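Local coordinates for uncharacterized protein (Nitrosospira multiformis, PDB 3LMF), which is of unknown function but probably stores copper ions, as do the cysteine-rich four-helix bundles of the Csp family, at residues L34-G37 against G38-E42; Q9-Q12 against A13-A17. One frame throughout, in Å; residues are numbered along the deposited sequence.

Contact 1 (L34-G37 against G38-E42); sequences LEAG and GKHVE
G37 closes helix 8-36 with a positive phi of 60°, and its carbonyl O turns back to H40 N, a weak hydrogen bond of 3.1 Å. G38 also has a positive phi. Two successive glycines therefore make the sharp change of direction. Beyond them the loop is held by local backbone bonds. V41 N reaches G38 O only weakly, while E42 N to K39 O is a proper bond of 3.2 Å.

Two side chains, H40 and V41, fold back over the helix end. V41 CG2 rests on G37 CA at 3.4 Å. The same methyl of V41, CG2, is 4.1 Å from L34 CA. V41 CG1 takes the position anti to the backbone N (chi1 -168°), which brings it to 4.3 Å from L34 CD2, a loose apolar touch. H40 returns on the A36 side. H40 CB sits 3.2 Å from G37 O, and the ring approaches A36 obliquely, with H40 CD2 3.6 Å from A36 CB. The imidazole CG is anti to the carbonyl carbon (chi1 -82°), which carries the ring alongside the last helical turn. G37 thus has H40 CB at its carbonyl and V41 CG2 at its alpha carbon.

E42 is the N-cap of helix 43-64; its OE2 accepts a hydrogen bond from H45 N, and its OE1 a weak one from D44 N. L34 and V41 are buried here against a second subunit: L34 packs on its L46 and V41 on its V41, while E35 forms a salt bridge with R47 of that subunit. The contact is the connection between helices 8-36 and 43-64, with the H40 ring against H32 of the first helix and against L91 and M94 in the loop between helices 70-90 and 95-112.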
ATOM      1  N   LEU A  34      -6.228   8.142 -18.377  1.00 31.57           N
ATOM      2  CA  LEU A  34      -7.115   9.198 -17.894  1.00 31.90           C
ATOM      3  C   LEU A  34      -7.162  10.393 -18.844  1.00 30.00           C
ATOM      4  O   LEU A  34      -8.201  11.035 -18.993  1.00 36.21           O
ATOM      5  CB  LEU A  34      -6.694   9.671 -16.494  1.00 32.62           C
ATOM      6  CG  LEU A  34      -7.054   8.740 -15.335  1.00 29.27           C
ATOM      7  CD1 LEU A  34      -6.610   9.348 -14.008  1.00 32.76           C
ATOM      8  CD2 LEU A  34      -8.554   8.504 -15.339  1.00 30.45           C
ATOM      9  N   GLU A  35      -6.045  10.681 -19.498  1.00 26.73           N
ATOM     10  CA  GLU A  35      -5.985  11.811 -20.419  1.00 44.26           C
ATOM     11  C   GLU A  35      -6.508  11.486 -21.821  1.00 43.32           C
ATOM     12  O   GLU A  35      -6.694  12.385 -22.640  1.00 41.99           O
ATOM     13  CB  GLU A  35      -4.549  12.330 -20.496  1.00 38.29           C
ATOM     14  CG  GLU A  35      -4.027  12.827 -19.156  1.00 59.83           C
ATOM     15  CD  GLU A  35      -2.516  12.928 -19.117  1.00 68.81           C
ATOM     16  OE1 GLU A  35      -1.971  13.283 -18.049  1.00 70.96           O
ATOM     17  OE2 GLU A  35      -1.873  12.645 -20.152  1.00 72.55           O
ATOM     18  N   ALA A  36      -6.754  10.206 -22.087  1.00 41.74           N
ATOM     19  CA  ALA A  36      -7.261   9.778 -23.387  1.00 38.05           C
ATOM     20  C   ALA A  36      -8.777   9.618 -23.354  1.00 36.85           C
ATOM     21  O   ALA A  36      -9.443   9.755 -24.375  1.00 41.19           O
ATOM     22  CB  ALA A  36      -6.610   8.463 -23.796  1.00 37.99           C
ATOM     23  N   GLY A  37      -9.318   9.331 -22.175  1.00 33.27           N
ATOM     24  CA  GLY A  37     -10.753   9.152 -22.047  1.00 34.53           C
ATOM     25  C   GLY A  37     -11.261   8.022 -22.925  1.00 40.13           C
ATOM     26  O   GLY A  37     -10.502   7.127 -23.301  1.00 40.49           O
ATOM     27  N   GLY A  38     -12.552   8.061 -23.245  1.00 40.38           N
ATOM     28  CA  GLY A  38     -13.147   7.040 -24.088  1.00 39.79           C
ATOM     29  C   GLY A  38     -13.092   5.637 -23.516  1.00 42.49           C
ATOM     30  O   GLY A  38     -13.533   5.393 -22.391  1.00 43.46           O
ATOM     31  N   LYS A  39     -12.554   4.709 -24.301  1.00 37.99           N
ATOM     32  CA  LYS A  39     -12.440   3.317 -23.881  1.00 43.33           C
ATOM     33  C   LYS A  39     -11.337   3.128 -22.834  1.00 39.19           C
ATOM     34  O   LYS A  39     -11.359   2.165 -22.068  1.00 36.26           O
ATOM     35  CB  LYS A  39     -12.156   2.431 -25.098  1.00 47.98           C
ATOM     36  CG  LYS A  39     -13.212   2.517 -26.195  1.00 55.35           C
ATOM     37  CD  LYS A  39     -12.793   1.738 -27.440  1.00 63.54           C
ATOM     38  CE  LYS A  39     -12.630   0.252 -27.148  1.00 71.11           C
ATOM     39  NZ  LYS A  39     -12.184  -0.514 -28.349  1.00 77.17           N
ATOM     40  N   HIS A  40     -10.378   4.051 -22.811  1.00 33.12           N
ATOM     41  CA  HIS A  40      -9.267   4.002 -21.861  1.00 31.79           C
ATOM     42  C   HIS A  40      -9.734   4.185 -20.420  1.00 36.59           C
ATOM     43  O   HIS A  40      -9.033   3.802 -19.482  1.00 31.38           O
ATOM     44  CB  HIS A  40      -8.246   5.095 -22.178  1.00 32.15           C
ATOM     45  CG  HIS A  40      -7.287   4.738 -23.267  1.00 42.09           C
ATOM     46  ND1 HIS A  40      -6.160   3.974 -23.047  1.00 49.82           N
ATOM     47  CD2 HIS A  40      -7.278   5.051 -24.584  1.00 46.72           C
ATOM     48  CE1 HIS A  40      -5.496   3.838 -24.181  1.00 55.20           C
ATOM     49  NE2 HIS A  40      -6.153   4.482 -25.129  1.00 46.78           N
ATOM     50  N   VAL A  41     -10.914   4.771 -20.242  1.00 27.76           N
ATOM     51  CA  VAL A  41     -11.430   5.011 -18.904  1.00 34.28           C
ATOM     52  C   VAL A  41     -12.673   4.180 -18.611  1.00 35.04           C
ATOM     53  O   VAL A  41     -13.435   4.484 -17.695  1.00 36.04           O
ATOM     54  CB  VAL A  41     -11.739   6.514 -18.713  1.00 39.74           C
ATOM     55  CG1 VAL A  41     -11.993   6.821 -17.245  1.00 52.90           C
ATOM     56  CG2 VAL A  41     -10.573   7.345 -19.228  1.00 38.86           C
ATOM     57  N   GLU A  42     -12.868   3.121 -19.391  1.00 35.20           N
ATOM     58  CA  GLU A  42     -14.011   2.238 -19.199  1.00 37.70           C
ATOM     59  C   GLU A  42     -13.861   1.539 -17.848  1.00 32.46           C
ATOM     60  O   GLU A  42     -12.778   1.067 -17.501  1.00 37.26           O
ATOM     61  CB  GLU A  42     -14.077   1.212 -20.337  1.00 45.80           C
ATOM     62  CG  GLU A  42     -15.360   0.395 -20.364  1.00 55.89           C
ATOM     63  CD  GLU A  42     -15.358  -0.753 -19.369  1.00 69.88           C
ATOM     64  OE1 GLU A  42     -16.435  -1.061 -18.810  1.00 65.07           O
ATOM     65  OE2 GLU A  42     -14.282  -1.358 -19.157  1.00 76.97           O
TER

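Contact 2 (Q9-Q12 against A13-A17); sequences QNLQ and ACIDA
Q9 to Q12 give their carbonyls to A13 to D16 in four successive i to i+4 bonds, the regular pattern of an alpha helix. This is the first part of helix 8-36 in a four-helix bundle. A13 N lies 2.9 Å from Q9 O. At the other end of the series, D16 N lies 3.1 Å from Q12 O. The last bond is the straightest, with an N-H...O angle of 167°.

D16 has a stronger partner outside the segment, since its OD1 forms a salt bridge with R23 of a third subunit. Q12 leans toward the same place. Its chain bends at chi2 (56°), which brings Q12 NE2 to 4.1 Å from D16 OD1 and 3.9 Å from I15 CG2. The amide and carboxylate planes are 57° apart, and the two groups do not bond. R23 of the third subunit also packs on Q12 and I15.

On the inner side, C14 faces H107 and M111 of helix 95-112 and M63 of helix 43-64. I15 packs on L60 and M63, and L11 also touches M63. An alanine in place of I15 would probably leave the L11 methyl without its neighbour and open a gap beside L60 and M63. I15 CG1 stands 3.3 Å from L11 O. L11 CD2 meets I15 CD1 at 3.3 Å, tighter than a usual methyl contact.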
ATOM      1  N   GLN A   9      18.618 -15.941  -8.664  1.00 60.88           N
ATOM      2  CA  GLN A   9      18.383 -15.265  -9.935  1.00 61.87           C
ATOM      3  C   GLN A   9      16.899 -15.125 -10.252  1.00 55.18           C
ATOM      4  O   GLN A   9      16.432 -14.040 -10.592  1.00 52.92           O
ATOM      5  CB  GLN A   9      19.073 -16.023 -11.072  1.00 66.26           C
ATOM      6  CG  GLN A   9      20.590 -16.091 -10.955  1.00 84.54           C
ATOM      7  CD  GLN A   9      21.245 -14.720 -10.972  1.00 91.60           C
ATOM      8  OE1 GLN A   9      21.052 -13.912 -10.060  1.00 94.01           O
ATOM      9  NE2 GLN A   9      22.021 -14.448 -12.018  1.00 94.34           N
ATOM     10  N   ASN A  10      16.165 -16.228 -10.141  1.00 44.59           N
ATOM     11  CA  ASN A  10      14.736 -16.234 -10.424  1.00 43.31           C
ATOM     12  C   ASN A  10      13.969 -15.274  -9.524  1.00 42.96           C
ATOM     13  O   ASN A  10      13.082 -14.551  -9.979  1.00 39.79           O
ATOM     14  CB  ASN A  10      14.169 -17.646 -10.254  1.00 35.25           C
ATOM     15  CG  ASN A  10      14.910 -18.674 -11.085  1.00 51.46           C
ATOM     16  OD1 ASN A  10      15.206 -18.442 -12.256  1.00 53.30           O
ATOM     17  ND2 ASN A  10      15.204 -19.823 -10.485  1.00 51.77           N
ATOM     18  N   LEU A  11      14.318 -15.274  -8.243  1.00 38.96           N
ATOM     19  CA  LEU A  11      13.663 -14.415  -7.264  1.00 42.43           C
ATOM     20  C   LEU A  11      13.840 -12.948  -7.643  1.00 39.03           C
ATOM     21  O   LEU A  11      12.879 -12.186  -7.677  1.00 36.37           O
ATOM     22  CB  LEU A  11      14.257 -14.674  -5.876  1.00 45.33           C
ATOM     23  CG  LEU A  11      13.355 -14.483  -4.652  1.00 51.14           C
ATOM     24  CD1 LEU A  11      14.076 -14.990  -3.409  1.00 55.50           C
ATOM     25  CD2 LEU A  11      12.978 -13.030  -4.498  1.00 56.45           C
ATOM     26  N   GLN A  12      15.077 -12.567  -7.942  1.00 36.21           N
ATOM     27  CA  GLN A  12      15.386 -11.195  -8.308  1.00 35.99           C
ATOM     28  C   GLN A  12      14.749 -10.825  -9.642  1.00 39.12           C
ATOM     29  O   GLN A  12      14.369  -9.675  -9.862  1.00 32.79           O
ATOM     30  CB  GLN A  12      16.900 -11.003  -8.379  1.00 38.40           C
ATOM     31  CG  GLN A  12      17.349  -9.584  -8.099  1.00 52.21           C
ATOM     32  CD  GLN A  12      16.856  -9.086  -6.752  1.00 57.45           C
ATOM     33  OE1 GLN A  12      17.045  -9.744  -5.727  1.00 58.88           O
ATOM     34  NE2 GLN A  12      16.219  -7.920  -6.748  1.00 58.11           N
ATOM     35  N   ALA A  13      14.632 -11.803 -10.531  1.00 35.30           N
ATOM     36  CA  ALA A  13      14.033 -11.558 -11.835  1.00 35.33           C
ATOM     37  C   ALA A  13      12.539 -11.292 -11.690  1.00 29.68           C
ATOM     38  O   ALA A  13      11.988 -10.444 -12.384  1.00 24.68           O
ATOM     39  CB  ALA A  13      14.266 -12.757 -12.758  1.00 28.17           C
ATOM     40  N   CYS A  14      11.878 -12.016 -10.794  1.00 24.75           N
ATOM     41  CA  CYS A  14      10.448 -11.810 -10.616  1.00 28.20           C
ATOM     42  C   CYS A  14      10.183 -10.528  -9.838  1.00 24.77           C
ATOM     43  O   CYS A  14       9.147  -9.885 -10.023  1.00 26.07           O
ATOM     44  CB  CYS A  14       9.806 -12.992  -9.893  1.00 26.76           C
ATOM     45  SG  CYS A  14       8.004 -12.872  -9.774  1.00 29.65           S
ATOM     46  N   ILE A  15      11.111 -10.164  -8.962  1.00 20.97           N
ATOM     47  CA  ILE A  15      10.973  -8.942  -8.183  1.00 23.75           C
ATOM     48  C   ILE A  15      11.014  -7.732  -9.110  1.00 25.34           C
ATOM     49  O   ILE A  15      10.149  -6.854  -9.038  1.00 22.33           O
ATOM     50  CB  ILE A  15      12.086  -8.830  -7.117  1.00 26.11           C
ATOM     51  CG1 ILE A  15      11.694  -9.662  -5.894  1.00 25.82           C
ATOM     52  CG2 ILE A  15      12.328  -7.374  -6.735  1.00 17.94           C
ATOM     53  CD1 ILE A  15      12.753  -9.703  -4.816  1.00 25.16           C
ATOM     54  N   ASP A  16      12.003  -7.694  -9.996  1.00 25.35           N
ATOM     55  CA  ASP A  16      12.126  -6.581 -10.929  1.00 26.73           C
ATOM     56  C   ASP A  16      10.958  -6.526 -11.907  1.00 24.11           C
ATOM     57  O   ASP A  16      10.527  -5.443 -12.306  1.00 21.54           O
ATOM     58  CB  ASP A  16      13.447  -6.668 -11.699  1.00 34.61           C
ATOM     59  CG  ASP A  16      14.657  -6.496 -10.796  1.00 43.77           C
ATOM     60  OD1 ASP A  16      14.531  -5.798  -9.763  1.00 42.68           O
ATOM     61  OD2 ASP A  16      15.733  -7.044 -11.122  1.00 44.39           O
ATOM     62  N   ALA A  17      10.445  -7.694 -12.282  1.00 21.52           N
ATOM     63  CA  ALA A  17       9.323  -7.775 -13.208  1.00 24.60           C
ATOM     64  C   ALA A  17       8.058  -7.211 -12.556  1.00 23.31           C
ATOM     65  O   ALA A  17       7.342  -6.415 -13.163  1.00 26.69           O
ATOM     66  CB  ALA A  17       9.102  -9.222 -13.635  1.00 25.72           C
TER

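Overall arrangement
Both contacts use helix 8-36, contact 2 wholly within it and contact 1 at its end and in the loop that follows. They lie on opposite sides of the chain's centre. Their centres are 32 Å apart and their nearest atoms about 20 Å, so they do not touch. Each has a buried side, L34, H40 and V41 in contact 1 and C14 and I15 in contact 2, and an exposed one. Regular backbone hydrogen bonds carry contact 2; in contact 1 the one bond across is weak, and side chains packed over glycine do more. Each also meets another copy of the protein: contact 1 a second subunit, contact 2 a third.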